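Local coordinates for protein homocysteine S-methyltransferase (Escherichia coli, PDB 5DMM) that catalyses methyl transfer from S-methylmethionine, or less efficiently S-adenosylmethionine, to homocysteine, forming methionine with the help of a zinc ion, at residues A[36-41]-A[77-81]. Residue numbers count along the deposited sequence, not the author numbering.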
loop_
_atom_site.group_PDB
_atom_site.type_symbol
_atom_site.label_atom_id
_atom_site.label_comp_id
_atom_site.label_asym_id
_atom_site.label_seq_id
_atom_site.Cartn_x
_atom_site.Cartn_y
_atom_site.Cartn_z
ATOM N N ASP A 36 13.009 10.422 -11.314
ATOM C CA ASP A 36 11.654 10.931 -11.465
ATOM C C ASP A 36 10.645 9.936 -10.916
ATOM O O ASP A 36 11.013 8.837 -10.509
ATOM C CB ASP A 36 11.357 11.221 -12.933
ATOM C CG ASP A 36 11.316 9.966 -13.769
ATOM O OD1 ASP A 36 10.231 9.364 -13.862
ATOM O OD2 ASP A 36 12.368 9.571 -14.321
ATOM N N SER A 37 9.370 10.310 -10.935
ATOM C CA SER A 37 8.335 9.484 -10.328
ATOM C C SER A 37 8.026 8.221 -11.123
ATOM O O SER A 37 7.272 7.374 -10.656
ATOM C CB SER A 37 7.050 10.292 -10.148
ATOM O OG SER A 37 6.399 10.496 -11.391
ATOM N N LEU A 38 8.581 8.087 -12.326
ATOM C CA LEU A 38 8.333 6.871 -13.089
ATOM C C LEU A 38 9.524 5.934 -12.985
ATOM O O LEU A 38 9.735 5.096 -13.865
ATOM C CB LEU A 38 8.037 7.189 -14.563
ATOM C CG LEU A 38 6.859 8.134 -14.835
ATOM C CD1 LEU A 38 6.635 8.292 -16.342
ATOM C CD2 LEU A 38 5.588 7.661 -14.124
ATOM N N TRP A 39 10.293 6.061 -11.907
ATOM C CA TRP A 39 11.522 5.288 -11.774
ATOM C C TRP A 39 11.269 3.783 -11.813
ATOM O O TRP A 39 12.141 3.030 -12.226
ATOM C CB TRP A 39 12.274 5.653 -10.483
ATOM C CG TRP A 39 11.510 5.401 -9.209
ATOM C CD1 TRP A 39 10.807 6.321 -8.486
ATOM C CD2 TRP A 39 11.381 4.154 -8.507
ATOM N NE1 TRP A 39 10.249 5.728 -7.378
ATOM C CE2 TRP A 39 10.584 4.399 -7.367
ATOM C CE3 TRP A 39 11.863 2.860 -8.727
ATOM C CZ2 TRP A 39 10.253 3.392 -6.456
ATOM C CZ3 TRP A 39 11.528 1.861 -7.826
ATOM C CH2 TRP A 39 10.730 2.135 -6.704
ATOM N N SER A 40 10.083 3.346 -11.394
ATOM C CA SER A 40 9.793 1.911 -11.367
ATOM C C SER A 40 9.896 1.267 -12.759
ATOM O O SER A 40 10.302 0.116 -12.875
ATOM C CB SER A 40 8.408 1.646 -10.756
ATOM O OG SER A 40 7.393 2.362 -11.433
ATOM N N ALA A 41 9.553 2.008 -13.809
ATOM C CA ALA A 41 9.626 1.467 -15.159
ATOM C C ALA A 41 11.073 1.136 -15.529
ATOM O O ALA A 41 11.337 0.125 -16.180
ATOM C CB ALA A 41 9.024 2.446 -16.166
ATOM N N GLY A 77 0.441 6.558 -16.634
ATOM C CA GLY A 77 1.747 7.066 -16.250
ATOM C C GLY A 77 2.850 6.651 -17.217
ATOM O O GLY A 77 3.672 7.474 -17.634
ATOM N N PHE A 78 2.864 5.372 -17.587
ATOM C CA PHE A 78 3.989 4.829 -18.344
ATOM C C PHE A 78 3.914 5.155 -19.837
ATOM O O PHE A 78 4.847 4.838 -20.587
ATOM C CB PHE A 78 4.092 3.304 -18.145
ATOM C CG PHE A 78 4.700 2.888 -16.820
ATOM C CD1 PHE A 78 5.185 3.829 -15.923
ATOM C CD2 PHE A 78 4.797 1.545 -16.485
ATOM C CE1 PHE A 78 5.753 3.433 -14.692
ATOM C CE2 PHE A 78 5.365 1.145 -15.282
ATOM C CZ PHE A 78 5.845 2.092 -14.382
ATOM N N ALA A 79 2.833 5.805 -20.266
ATOM C CA ALA A 79 2.720 6.212 -21.670
ATOM C C ALA A 79 3.743 7.304 -21.970
ATOM O O ALA A 79 4.162 7.470 -23.112
ATOM C CB ALA A 79 1.329 6.687 -21.993
ATOM N N ALA A 80 4.164 8.038 -20.944
ATOM C CA ALA A 80 5.220 9.038 -21.130
ATOM C C ALA A 80 6.573 8.385 -21.380
ATOM O O ALA A 80 7.538 9.062 -21.726
ATOM C CB ALA A 80 5.298 9.966 -19.920
ATOM N N ARG A 81 6.655 7.071 -21.200
ATOM C CA ARG A 81 7.895 6.347 -21.479
ATOM C C ARG A 81 7.779 5.523 -22.757
ATOM O O ARG A 81 8.613 4.665 -23.029
ATOM C CB ARG A 81 8.264 5.443 -20.303
ATOM C CG ARG A 81 8.626 6.201 -19.034
ATOM C CD ARG A 81 9.896 7.005 -19.241
ATOM N NE ARG A 81 10.285 7.736 -18.042
ATOM C CZ ARG A 81 10.070 9.034 -17.860
ATOM N NH1 ARG A 81 9.476 9.753 -18.805
ATOM N NH2 ARG A 81 10.456 9.614 -16.734
#
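L38 extends across residues 77-81, its CD1 packing over one face of the R81 guanidinium, 3.8 Å from R81 CZ, and reaching A80 CB at 4.2 Å. L38 CD1 also lies 3.3 Å from G77 O, while L38 CD2 meets the edge of the F78 ring, 4.3 Å from F78 CD1. A long, branched aliphatic side chain suits this place, since it touches four residues at once.

At the exposed edge of the contact, D36 OD1 forms a salt bridge with R81 NH2 at 2.9 Å; the length of the arginine lets its charge span the gap between the segments. D36 OD1 also accepts a hydrogen bond from L38 N (2.6 Å), closing an Asx turn within the type I beta turn from D36 to W39, so one carboxylate both shapes the loop and pairs with R81.

Deeper in, A41 is small enough for its CB to sit over the F78 ring, a CH-pi contact 3.8 Å from the centroid, and S40 OG approaches the ring edge, 3.3 Å from F78 CZ.

In this TIM-barrel enzyme the contact lies away from the metal and substrate sites, the S40 side chain about 9 Å from the bound homocysteine. It joins the turn leading into helix 39-46 to the short helix 75-78, which follows strand 65-67, and to the residues after that helix, while F78 also packs on S88 and L91 of helix 85-109.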